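Ubiquitin-conjugating enzyme E2, putative (Trypanosoma cruzi, PDB 4DS2) probably acts as a ubiquitin-conjugating (E2) enzyme, carrying activated ubiquitin as a thioester for transfer to target proteins. Local coordinates at residues Asp61-Gly66 with Ser133-Arg138; Asp107-Asp112 with Arg139-Asn144; His149-Glu152 with Asp157-Ala160. One frame throughout, in Å; residues are numbered along the deposited sequence.

Interactions 1 and 3 are neighbouring parts of one aromatic and aliphatic cluster at the C-terminal end of the E2 fold, their centres about 12 Å apart. Interaction 1 joins the loop between two central strands to the turn after helix 120-132, while interaction 3 pairs helices 145-153 and 155-162; Phe158 of the latter packs on both Tyr64 and Tyr135 of the former. Interaction 2 uses the rest of the loop begun by 133-138, which adjoins 139-144, and turns to polar chemistry: Asp140 and Asp141 meet Arg108, Met109 and Asp112 at short helix 108-111, with no clear hydrogen bond. Each contact has buried members, but only interaction 2 has exposed residues among those that touch.

Interaction 1: residues Asp61-Gly66 with Ser133-Arg138; sequences DSVYGG and SQYKSR
The ring of Tyr135 receives the edge of Tyr64 on one of its faces, making a T-shaped pair with planes 88° apart and centroids 5.7 Å from each other. CE2 of Tyr64 does the touching, 3.9 Å from Tyr135 CE1, and that same CE1 lies near the plane of the Tyr64 ring. At the edge of Tyr135, in its plane, sit the backbone N of Ser133 and a water. Val63 comes to the phenol end obliquely, though the exact placing of its CG2 methyl is doubtful. The first torsion of Tyr135 brings its ring across to the 61-66 loop: CG sits between the backbone N and the carbonyl carbon (chi1 53°), the crowded position.

A water lies 2.9 Å from Tyr135 OH and is bonded to it, with at most a weak link on to Val63 N. The hydroxyl of Tyr64 is bonded instead to Tyr95 O, which probably limits the ring's freedom, and Phe132 packs against that ring as well. Within the E2 (UBC) fold, the loop between strands 51-57 and 70-76 thereby meets the type I turn Gln134-Ser137 that follows helix 120-132. With no direct hydrogen bond between the two segments, cohesion here rests chiefly on the T-shaped tyrosine pair, while the polar tips of the tyrosines are served by a water and a backbone carbonyl.

Interaction 2: residues Asp107-Asp112 with Arg139-Asn144; sequences DRMVND and RDDDVN
Met109 and Asp141 form the close-packed, buried part of this contact, whereas Arg108 and Asp112 meet Asp140 toward solvent. The CA atoms of Met109 and Asp141 lie 5.5 Å apart, the nearest such pair of the two segments. Met109 CG rests 3.7 Å from Asp141 OD2, and the two side chains cross at a slant. With its CG anti to the backbone N (chi1 -174°) and the chain extended beyond, Met109 carries its methyl end past the aspartate and away from this loop. The cost of burying the Asp141 carboxylate beside hydrocarbon is probably offset in part by the salt bridge of its OD1 with Arg130.

The outer side is looser. Arg108, bent in mid-chain, passes its aliphatic part obliquely over Asp140, CD coming to 3.5 Å from the Asp140 carbonyl O. The charges do not engage as a salt bridge: Asp140 OD2 is 4.1 Å from Arg108 NE and stands well out of the guanidinium plane, leaving only a general electrostatic attraction. Asp112 and Asp140 approach from opposite directions with their carboxylate planes 59° apart; their OD2 atoms are modelled 2.7 Å from each other. One of the two acids probably holds a proton, though at this resolution the spacing is uncertain.

Short helix 108-111 is thus held between two elements. Met109 inserts against Val127, Arg130 and Val131 of helix 120-132, and the 139-144 loop, pinned to Pro97 by backbone bonds, runs on to Asn144, whose OD1 caps Ala147 N at the start of helix 145-153.

Interaction 3: residues His149-Glu152 with Asp157-Ala160; sequences HYLE and DFAA
Tyr150 reaches from helix 145-153 to the backbone and side chains of Asp157 and Phe158 on helix 155-162. Its CG stands anti to the backbone N (chi1 -158°), which sends the ring toward helix 155-162, and contact begins beyond CB, at CD2. That atom lies 4.0 Å from Phe158 CB and about as near to Phe158 CA. Contacts then follow the ring outward, its neighbours lying obliquely to it: CE2 comes to 3.7 Å from Phe158 N, and CZ passes close to Asp157 CB. At the tip, Tyr150 OH sits 3.3 Å from that same Asp157 CB, with OD2 of Asp157 more distant. The tyrosine and aspartate side chains cross at about a right angle, and the phenol makes no hydrogen bond to the carboxylate.

One residue on, Leu151 turns to the inner side of the helix pair. Its CD1 methyl stands over one face of the Phe158 ring, 4.0 Å from the centroid and 23° off the normal, a CH-pi contact displaced toward the rim. Lower on the same side chain, Leu151 CB approaches Phe158 CD2 to 3.9 Å.

Arg161 adds a cation-pi contact to the Tyr150 ring and Phe154 packs against it. The last two helices of the E2 fold are therefore paired here without a hydrogen bond between these turns: dispersion and CH-pi contact hold the buried side, and Tyr150 packs by CD2, CE2 and OH against backbone and CB atoms of the other helix.

Interaction 1: residues Asp61-Gly66 with Ser133-Arg138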
ATOM      1  N   ASP A  61     -15.418  -3.914  -3.785  1.00 68.75           N
ATOM      2  CA  ASP A  61     -15.472  -2.831  -4.808  1.00 67.95           C
ATOM      3  C   ASP A  61     -14.599  -2.984  -6.068  1.00 61.18           C
ATOM      4  O   ASP A  61     -15.056  -2.665  -7.151  1.00 58.00           O
ATOM      5  CB  ASP A  61     -14.998  -1.530  -4.123  1.00 71.99           C
ATOM      6  CG  ASP A  61     -15.863  -0.339  -4.424  1.00 78.01           C
ATOM      7  OD1 ASP A  61     -17.074  -0.357  -4.066  1.00 76.49           O
ATOM      8  OD2 ASP A  61     -15.293   0.644  -4.957  1.00 88.62           O
ATOM      9  N   SER A  62     -13.340  -3.409  -5.923  1.00 54.38           N
ATOM     10  CA  SER A  62     -12.381  -3.269  -7.011  1.00 52.54           C
ATOM     11  C   SER A  62     -12.043  -4.567  -7.770  1.00 50.73           C
ATOM     12  O   SER A  62     -12.310  -5.670  -7.303  1.00 48.76           O
ATOM     13  CB  SER A  62     -11.095  -2.603  -6.493  1.00 50.83           C
ATOM     14  OG  SER A  62     -10.275  -3.503  -5.773  1.00 49.87           O
ATOM     15  N   VAL A  63     -11.438  -4.379  -8.944  1.00 49.23           N
ATOM     16  CA  VAL A  63     -10.890  -5.446  -9.794  1.00 50.19           C
ATOM     17  C   VAL A  63     -10.006  -6.418  -9.027  1.00 49.68           C
ATOM     18  O   VAL A  63      -9.996  -7.632  -9.306  1.00 52.49           O
ATOM     19  CB  VAL A  63     -10.008  -4.840 -10.937  1.00 49.86           C
ATOM     20  CG1 VAL A  63     -10.637  -5.079 -12.305  1.00 51.23           C
ATOM     21  CG2 VAL A  63      -9.719  -3.352 -10.734  1.00 46.61           C
ATOM     22  N   TYR A  64      -9.271  -5.839  -8.073  1.00 49.14           N
ATOM     23  CA  TYR A  64      -8.239  -6.495  -7.231  1.00 48.55           C
ATOM     24  C   TYR A  64      -8.732  -7.270  -5.997  1.00 51.51           C
ATOM     25  O   TYR A  64      -7.990  -8.085  -5.437  1.00 50.44           O
ATOM     26  CB  TYR A  64      -7.273  -5.421  -6.714  1.00 45.87           C
ATOM     27  CG  TYR A  64      -6.505  -4.713  -7.817  1.00 44.29           C
ATOM     28  CD1 TYR A  64      -5.379  -5.295  -8.387  1.00 43.55           C
ATOM     29  CD2 TYR A  64      -6.917  -3.483  -8.302  1.00 42.67           C
ATOM     30  CE1 TYR A  64      -4.684  -4.659  -9.394  1.00 43.04           C
ATOM     31  CE2 TYR A  64      -6.225  -2.846  -9.312  1.00 41.51           C
ATOM     32  CZ  TYR A  64      -5.111  -3.438  -9.853  1.00 41.36           C
ATOM     33  OH  TYR A  64      -4.396  -2.814 -10.847  1.00 41.55           O
ATOM     34  N   GLY A  65      -9.962  -7.001  -5.556  1.00 57.22           N
ATOM     35  CA  GLY A  65     -10.554  -7.720  -4.419  1.00 60.50           C
ATOM     36  C   GLY A  65     -11.611  -8.713  -4.843  1.00 64.78           C
ATOM     37  O   GLY A  65     -12.489  -9.031  -4.064  1.00 67.95           O
ATOM     38  N   GLY A  66     -11.516  -9.205  -6.083  1.00 68.73           N
ATOM     39  CA  GLY A  66     -12.516 -10.105  -6.667  1.00 69.15           C
ATOM     40  C   GLY A  66     -12.729 -11.387  -5.883  1.00 70.33           C
ATOM     41  O   GLY A  66     -13.773 -11.552  -5.263  1.00 71.54           O
ATOM     42  N   SER A 133      -7.950   1.310  -5.878  1.00 38.78           N
ATOM     43  CA  SER A 133      -9.186   2.067  -6.073  1.00 39.71           C
ATOM     44  C   SER A 133      -9.088   3.325  -6.913  1.00 40.17           C
ATOM     45  O   SER A 133     -10.015   3.602  -7.647  1.00 40.60           O
ATOM     46  CB  SER A 133      -9.824   2.371  -4.734  1.00 40.74           C
ATOM     47  OG  SER A 133     -10.529   1.220  -4.324  1.00 42.11           O
ATOM     48  N   GLN A 134      -7.996   4.082  -6.837  1.00 40.86           N
ATOM     49  CA  GLN A 134      -7.933   5.317  -7.598  1.00 43.26           C
ATOM     50  C   GLN A 134      -6.939   5.228  -8.731  1.00 41.33           C
ATOM     51  O   GLN A 134      -6.405   6.233  -9.165  1.00 44.71           O
ATOM     52  CB  GLN A 134      -7.593   6.516  -6.707  1.00 46.24           C
ATOM     53  CG  GLN A 134      -8.475   6.694  -5.464  1.00 52.77           C
ATOM     54  CD  GLN A 134      -9.976   6.938  -5.743  1.00 56.64           C
ATOM     55  OE1 GLN A 134     -10.383   7.267  -6.865  1.00 56.46           O
ATOM     56  NE2 GLN A 134     -10.801   6.818  -4.689  1.00 58.70           N
ATOM     57  N   TYR A 135      -6.729   4.047  -9.262  1.00 38.89           N
ATOM     58  CA  TYR A 135      -5.698   3.868 -10.279  1.00 38.02           C
ATOM     59  C   TYR A 135      -6.001   4.518 -11.622  1.00 41.33           C
ATOM     60  O   TYR A 135      -5.042   4.941 -12.321  1.00 41.51           O
ATOM     61  CB  TYR A 135      -5.387   2.383 -10.511  1.00 36.59           C
ATOM     62  CG  TYR A 135      -6.602   1.542 -10.816  1.00 35.14           C
ATOM     63  CD1 TYR A 135      -7.391   1.035  -9.773  1.00 35.04           C
ATOM     64  CD2 TYR A 135      -6.971   1.267 -12.122  1.00 34.67           C
ATOM     65  CE1 TYR A 135      -8.512   0.276 -10.030  1.00 35.05           C
ATOM     66  CE2 TYR A 135      -8.096   0.496 -12.396  1.00 35.28           C
ATOM     67  CZ  TYR A 135      -8.861  -0.009 -11.345  1.00 35.12           C
ATOM     68  OH  TYR A 135      -9.967  -0.794 -11.588  1.00 33.79           O
ATOM     69  N   LYS A 136      -7.294   4.593 -11.997  1.00 45.77           N
ATOM     70  CA  LYS A 136      -7.732   5.161 -13.313  1.00 46.93           C
ATOM     71  C   LYS A 136      -7.279   6.590 -13.557  1.00 46.61           C
ATOM     72  O   LYS A 136      -7.080   6.962 -14.709  1.00 49.15           O
ATOM     73  CB  LYS A 136      -9.259   5.090 -13.505  1.00 49.63           C
ATOM     74  CG  LYS A 136      -9.811   3.681 -13.694  1.00 50.12           C
ATOM     75  CD  LYS A 136     -11.199   3.663 -14.335  1.00 52.22           C
ATOM     76  CE  LYS A 136     -11.934   2.331 -14.104  1.00 53.40           C
ATOM     77  NZ  LYS A 136     -12.623   2.096 -12.789  1.00 54.01           N
ATOM     78  N   SER A 137      -7.124   7.383 -12.490  1.00 46.83           N
ATOM     79  CA  SER A 137      -6.690   8.792 -12.612  1.00 47.24           C
ATOM     80  C   SER A 137      -5.156   8.921 -12.478  1.00 45.99           C
ATOM     81  O   SER A 137      -4.552   8.770 -11.399  1.00 44.15           O
ATOM     82  CB  SER A 137      -7.423   9.700 -11.641  1.00 49.07           C
ATOM     83  OG  SER A 137      -6.922   9.473 -10.351  1.00 51.10           O
ATOM     84  N   ARG A 138      -4.542   9.206 -13.609  1.00 44.03           N
ATOM     85  CA  ARG A 138      -3.116   9.297 -13.727  1.00 43.52           C
ATOM     86  C   ARG A 138      -2.548  10.553 -13.054  1.00 45.31           C
ATOM     87  O   ARG A 138      -3.127  11.626 -13.176  1.00 46.01           O
ATOM     88  CB  ARG A 138      -2.775   9.348 -15.213  1.00 45.13           C
ATOM     89  CG  ARG A 138      -1.294   9.333 -15.503  1.00 45.25           C
ATOM     90  CD  ARG A 138      -0.990   8.800 -16.894  1.00 46.54           C
ATOM     91  NE  ARG A 138       0.451   8.647 -17.038  1.00 46.93           N
ATOM     92  CZ  ARG A 138       1.296   9.647 -17.279  1.00 49.64           C
ATOM     93  NH1 ARG A 138       0.844  10.901 -17.438  1.00 51.41           N
ATOM     94  NH2 ARG A 138       2.602   9.391 -17.382  1.00 49.28           N
TER
HETATM   95  O   HOH W   1     -11.544  -0.935  -9.152  1.00 36.97           O

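Interaction 2: residues Asp107-Asp112 with Arg139-Asn144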
ATOM      1  N   ASP A 107       8.175   7.121  -5.244  1.00 41.86           N
ATOM      2  CA  ASP A 107       8.150   7.790  -3.938  1.00 40.98           C
ATOM      3  C   ASP A 107       7.192   8.950  -3.964  1.00 39.40           C
ATOM      4  O   ASP A 107       6.784   9.411  -2.914  1.00 38.00           O
ATOM      5  CB  ASP A 107       9.469   8.376  -3.497  1.00 43.69           C
ATOM      6  CG  ASP A 107      10.612   7.831  -4.205  1.00 49.15           C
ATOM      7  OD1 ASP A 107      10.605   6.614  -4.532  1.00 54.74           O
ATOM      8  OD2 ASP A 107      11.549   8.635  -4.412  1.00 55.68           O
ATOM      9  N   ARG A 108       6.885   9.459  -5.154  1.00 38.62           N
ATOM     10  CA  ARG A 108       6.044  10.626  -5.255  1.00 38.73           C
ATOM     11  C   ARG A 108       4.663  10.374  -4.722  1.00 36.92           C
ATOM     12  O   ARG A 108       4.054  11.274  -4.122  1.00 36.42           O
ATOM     13  CB  ARG A 108       5.985  11.133  -6.671  1.00 39.93           C
ATOM     14  CG  ARG A 108       7.269  11.807  -7.063  1.00 43.09           C
ATOM     15  CD  ARG A 108       7.526  11.574  -8.520  1.00 47.04           C
ATOM     16  NE  ARG A 108       8.107  12.719  -9.179  1.00 52.39           N
ATOM     17  CZ  ARG A 108       8.479  12.692 -10.458  1.00 58.06           C
ATOM     18  NH1 ARG A 108       9.024  13.781 -11.027  1.00 61.57           N
ATOM     19  NH2 ARG A 108       8.307  11.574 -11.179  1.00 57.09           N
ATOM     20  N   MET A 109       4.180   9.155  -4.916  1.00 34.83           N
ATOM     21  CA  MET A 109       2.863   8.792  -4.448  1.00 34.13           C
ATOM     22  C   MET A 109       2.662   9.229  -3.030  1.00 33.59           C
ATOM     23  O   MET A 109       1.619   9.719  -2.684  1.00 33.69           O
ATOM     24  CB  MET A 109       2.685   7.296  -4.523  1.00 34.95           C
ATOM     25  CG  MET A 109       1.294   6.810  -4.189  1.00 36.48           C
ATOM     26  SD  MET A 109       1.107   5.083  -4.700  1.00 41.55           S
ATOM     27  CE  MET A 109      -0.255   4.598  -3.647  1.00 37.35           C
ATOM     28  N   VAL A 110       3.664   9.008  -2.197  1.00 35.38           N
ATOM     29  CA  VAL A 110       3.567   9.325  -0.780  1.00 35.39           C
ATOM     30  C   VAL A 110       4.203  10.671  -0.464  1.00 35.75           C
ATOM     31  O   VAL A 110       3.713  11.390   0.391  1.00 35.73           O
ATOM     32  CB  VAL A 110       4.241   8.216   0.083  1.00 35.07           C
ATOM     33  CG1 VAL A 110       4.539   8.734   1.495  1.00 35.81           C
ATOM     34  CG2 VAL A 110       3.379   6.966   0.148  1.00 32.29           C
ATOM     35  N   ASN A 111       5.299  10.990  -1.147  1.00 37.02           N
ATOM     36  CA  ASN A 111       6.177  12.106  -0.756  1.00 37.52           C
ATOM     37  C   ASN A 111       5.665  13.474  -1.116  1.00 38.57           C
ATOM     38  O   ASN A 111       5.995  14.451  -0.438  1.00 44.76           O
ATOM     39  CB  ASN A 111       7.569  11.939  -1.359  1.00 37.76           C
ATOM     40  CG  ASN A 111       8.331  10.796  -0.740  1.00 36.83           C
ATOM     41  OD1 ASN A 111       7.963  10.273   0.308  1.00 36.68           O
ATOM     42  ND2 ASN A 111       9.388  10.392  -1.391  1.00 37.40           N
ATOM     43  N   ASP A 112       4.852  13.559  -2.156  1.00 37.96           N
ATOM     44  CA  ASP A 112       4.222  14.831  -2.527  1.00 37.58           C
ATOM     45  C   ASP A 112       3.302  15.352  -1.426  1.00 37.00           C
ATOM     46  O   ASP A 112       3.145  16.578  -1.265  1.00 39.11           O
ATOM     47  CB  ASP A 112       3.424  14.700  -3.837  1.00 37.52           C
ATOM     48  CG  ASP A 112       4.288  14.310  -5.025  1.00 36.47           C
ATOM     49  OD1 ASP A 112       5.493  14.057  -4.860  1.00 36.80           O
ATOM     50  OD2 ASP A 112       3.749  14.246  -6.138  1.00 36.53           O
ATOM     51  N   ARG A 139      -1.384  10.418 -12.399  1.00 43.50           N
ATOM     52  CA  ARG A 139      -0.602  11.580 -11.918  1.00 42.25           C
ATOM     53  C   ARG A 139       0.882  11.508 -12.307  1.00 42.37           C
ATOM     54  O   ARG A 139       1.216  11.366 -13.470  1.00 44.80           O
ATOM     55  CB  ARG A 139      -0.726  11.738 -10.419  1.00 40.13           C
ATOM     56  CG  ARG A 139      -2.136  11.977  -9.990  1.00 40.73           C
ATOM     57  CD  ARG A 139      -2.239  11.888  -8.494  1.00 39.23           C
ATOM     58  NE  ARG A 139      -3.623  11.757  -8.111  1.00 38.51           N
ATOM     59  CZ  ARG A 139      -4.045  11.211  -6.985  1.00 39.37           C
ATOM     60  NH1 ARG A 139      -3.196  10.721  -6.090  1.00 38.77           N
ATOM     61  NH2 ARG A 139      -5.340  11.180  -6.737  1.00 42.53           N
ATOM     62  N   ASP A 140       1.773  11.638 -11.330  1.00 41.62           N
ATOM     63  CA  ASP A 140       3.210  11.722 -11.578  1.00 41.14           C
ATOM     64  C   ASP A 140       3.879  10.511 -10.968  1.00 38.70           C
ATOM     65  O   ASP A 140       5.087  10.492 -10.832  1.00 38.16           O
ATOM     66  CB  ASP A 140       3.747  13.023 -10.961  1.00 41.83           C
ATOM     67  CG  ASP A 140       3.555  13.079  -9.446  1.00 41.80           C
ATOM     68  OD1 ASP A 140       2.736  12.295  -8.887  1.00 41.74           O
ATOM     69  OD2 ASP A 140       4.237  13.898  -8.801  1.00 41.97           O
ATOM     70  N   ASP A 141       3.065   9.497 -10.618  1.00 38.92           N
ATOM     71  CA  ASP A 141       3.498   8.297  -9.856  1.00 36.82           C
ATOM     72  C   ASP A 141       3.337   6.982 -10.639  1.00 35.89           C
ATOM     73  O   ASP A 141       3.388   5.883 -10.074  1.00 35.35           O
ATOM     74  CB  ASP A 141       2.780   8.223  -8.486  1.00 35.66           C
ATOM     75  CG  ASP A 141       1.267   8.259  -8.594  1.00 35.50           C
ATOM     76  OD1 ASP A 141       0.735   8.443  -9.712  1.00 35.30           O
ATOM     77  OD2 ASP A 141       0.592   8.118  -7.549  1.00 36.37           O
ATOM     78  N   ASP A 142       3.162   7.096 -11.940  1.00 37.05           N
ATOM     79  CA  ASP A 142       3.185   5.928 -12.808  1.00 38.65           C
ATOM     80  C   ASP A 142       4.593   5.370 -12.903  1.00 39.40           C
ATOM     81  O   ASP A 142       5.532   6.140 -13.135  1.00 38.07           O
ATOM     82  CB  ASP A 142       2.669   6.276 -14.203  1.00 39.71           C
ATOM     83  CG  ASP A 142       1.175   5.952 -14.378  1.00 39.28           C
ATOM     84  OD1 ASP A 142       0.383   5.972 -13.386  1.00 37.42           O
ATOM     85  OD2 ASP A 142       0.812   5.657 -15.530  1.00 37.97           O
ATOM     86  N   VAL A 143       4.715   4.046 -12.666  1.00 39.04           N
ATOM     87  CA  VAL A 143       5.997   3.310 -12.728  1.00 41.04           C
ATOM     88  C   VAL A 143       6.008   2.227 -13.819  1.00 42.41           C
ATOM     89  O   VAL A 143       7.054   1.706 -14.128  1.00 42.07           O
ATOM     90  CB  VAL A 143       6.367   2.603 -11.380  1.00 38.50           C
ATOM     91  CG1 VAL A 143       6.363   3.588 -10.239  1.00 36.57           C
ATOM     92  CG2 VAL A 143       5.427   1.451 -11.092  1.00 36.67           C
ATOM     93  N   ASN A 144       4.834   1.870 -14.346  1.00 44.02           N
ATOM     94  CA  ASN A 144       4.665   0.767 -15.302  1.00 42.89           C
ATOM     95  C   ASN A 144       3.822   1.267 -16.452  1.00 44.88           C
ATOM     96  O   ASN A 144       2.595   1.180 -16.400  1.00 47.23           O
ATOM     97  CB  ASN A 144       3.945  -0.382 -14.594  1.00 41.32           C
ATOM     98  CG  ASN A 144       3.805  -1.636 -15.456  1.00 40.67           C
ATOM     99  OD1 ASN A 144       3.957  -1.596 -16.665  1.00 39.92           O
ATOM    100  ND2 ASN A 144       3.519  -2.762 -14.810  1.00 39.26           N
TER

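Interaction 3: residues His149-Glu152 with Asp157-Ala160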
ATOM      1  N   HIS A 149      -0.862   2.158 -20.572  1.00 46.28           N
ATOM      2  CA  HIS A 149      -1.309   2.086 -21.962  1.00 49.40           C
ATOM      3  C   HIS A 149      -2.406   1.078 -22.167  1.00 46.06           C
ATOM      4  O   HIS A 149      -3.365   1.332 -22.870  1.00 49.50           O
ATOM      5  CB  HIS A 149      -0.131   1.743 -22.837  1.00 52.80           C
ATOM      6  CG  HIS A 149      -0.398   1.917 -24.306  1.00 58.64           C
ATOM      7  ND1 HIS A 149      -1.298   1.160 -24.978  1.00 60.01           N
ATOM      8  CD2 HIS A 149       0.159   2.803 -25.241  1.00 61.94           C
ATOM      9  CE1 HIS A 149      -1.318   1.544 -26.264  1.00 62.71           C
ATOM     10  NE2 HIS A 149      -0.421   2.545 -26.424  1.00 64.37           N
ATOM     11  N   TYR A 150      -2.280  -0.063 -21.526  1.00 43.66           N
ATOM     12  CA  TYR A 150      -3.242  -1.119 -21.664  1.00 45.54           C
ATOM     13  C   TYR A 150      -4.591  -0.797 -20.988  1.00 48.83           C
ATOM     14  O   TYR A 150      -5.664  -1.078 -21.559  1.00 49.52           O
ATOM     15  CB  TYR A 150      -2.642  -2.419 -21.134  1.00 43.37           C
ATOM     16  CG  TYR A 150      -3.315  -3.655 -21.681  1.00 43.36           C
ATOM     17  CD1 TYR A 150      -3.192  -4.020 -23.034  1.00 43.52           C
ATOM     18  CD2 TYR A 150      -4.084  -4.473 -20.840  1.00 42.02           C
ATOM     19  CE1 TYR A 150      -3.819  -5.168 -23.520  1.00 43.73           C
ATOM     20  CE2 TYR A 150      -4.713  -5.615 -21.315  1.00 41.02           C
ATOM     21  CZ  TYR A 150      -4.590  -5.958 -22.645  1.00 42.12           C
ATOM     22  OH  TYR A 150      -5.232  -7.105 -23.074  1.00 43.19           O
ATOM     23  N   LEU A 151      -4.556  -0.240 -19.779  1.00 48.08           N
ATOM     24  CA  LEU A 151      -5.798   0.290 -19.169  1.00 49.96           C
ATOM     25  C   LEU A 151      -6.503   1.339 -20.047  1.00 50.96           C
ATOM     26  O   LEU A 151      -7.740   1.337 -20.194  1.00 47.01           O
ATOM     27  CB  LEU A 151      -5.504   0.946 -17.815  1.00 47.65           C
ATOM     28  CG  LEU A 151      -6.710   1.580 -17.092  1.00 45.65           C
ATOM     29  CD1 LEU A 151      -7.747   0.582 -16.581  1.00 43.15           C
ATOM     30  CD2 LEU A 151      -6.208   2.444 -15.961  1.00 47.16           C
ATOM     31  N   GLU A 152      -5.697   2.241 -20.595  1.00 53.70           N
ATOM     32  CA  GLU A 152      -6.221   3.372 -21.352  1.00 57.07           C
ATOM     33  C   GLU A 152      -6.927   2.942 -22.633  1.00 59.61           C
ATOM     34  O   GLU A 152      -7.912   3.550 -23.028  1.00 60.17           O
ATOM     35  CB  GLU A 152      -5.114   4.385 -21.659  1.00 57.19           C
ATOM     36  CG  GLU A 152      -4.925   5.427 -20.556  1.00 58.00           C
ATOM     37  CD  GLU A 152      -3.689   6.311 -20.750  1.00 59.61           C
ATOM     38  OE1 GLU A 152      -2.860   6.045 -21.651  1.00 59.05           O
ATOM     39  OE2 GLU A 152      -3.532   7.281 -19.980  1.00 61.16           O
ATOM     40  N   ASP A 157     -10.150  -5.444 -21.134  1.00 91.95           N
ATOM     41  CA  ASP A 157      -9.160  -6.538 -21.182  1.00 85.62           C
ATOM     42  C   ASP A 157      -8.148  -6.426 -20.032  1.00 78.63           C
ATOM     43  O   ASP A 157      -7.580  -7.440 -19.620  1.00 77.85           O
ATOM     44  CB  ASP A 157      -8.397  -6.570 -22.517  1.00 89.72           C
ATOM     45  CG  ASP A 157      -9.319  -6.692 -23.754  1.00 98.69           C
ATOM     46  OD1 ASP A 157     -10.552  -6.531 -23.644  1.00101.46           O
ATOM     47  OD2 ASP A 157      -8.795  -6.947 -24.858  1.00102.53           O
ATOM     48  N   PHE A 158      -7.908  -5.196 -19.544  1.00 75.31           N
ATOM     49  CA  PHE A 158      -7.058  -4.923 -18.349  1.00 66.91           C
ATOM     50  C   PHE A 158      -7.632  -5.561 -17.068  1.00 63.07           C
ATOM     51  O   PHE A 158      -6.886  -6.101 -16.243  1.00 56.97           O
ATOM     52  CB  PHE A 158      -6.867  -3.394 -18.141  1.00 67.59           C
ATOM     53  CG  PHE A 158      -6.234  -3.015 -16.811  1.00 61.01           C
ATOM     54  CD1 PHE A 158      -7.007  -2.880 -15.670  1.00 58.01           C
ATOM     55  CD2 PHE A 158      -4.869  -2.771 -16.715  1.00 58.27           C
ATOM     56  CE1 PHE A 158      -6.424  -2.551 -14.462  1.00 54.46           C
ATOM     57  CE2 PHE A 158      -4.291  -2.420 -15.511  1.00 53.64           C
ATOM     58  CZ  PHE A 158      -5.066  -2.323 -14.382  1.00 52.13           C
ATOM     59  N   ALA A 159      -8.955  -5.488 -16.914  1.00 67.05           N
ATOM     60  CA  ALA A 159      -9.676  -6.149 -15.810  1.00 68.15           C
ATOM     61  C   ALA A 159      -9.460  -7.671 -15.787  1.00 68.70           C
ATOM     62  O   ALA A 159      -9.072  -8.230 -14.748  1.00 70.40           O
ATOM     63  CB  ALA A 159     -11.166  -5.853 -15.897  1.00 74.29           C
ATOM     64  N   ALA A 160      -9.724  -8.334 -16.924  1.00 69.62           N
ATOM     65  CA  ALA A 160      -9.570  -9.809 -17.043  1.00 68.51           C
ATOM     66  C   ALA A 160      -8.153 -10.232 -16.704  1.00 63.04           C
ATOM     67  O   ALA A 160      -7.923 -11.300 -16.152  1.00 63.13           O
ATOM     68  CB  ALA A 160      -9.927 -10.283 -18.451  1.00 70.48           C
TER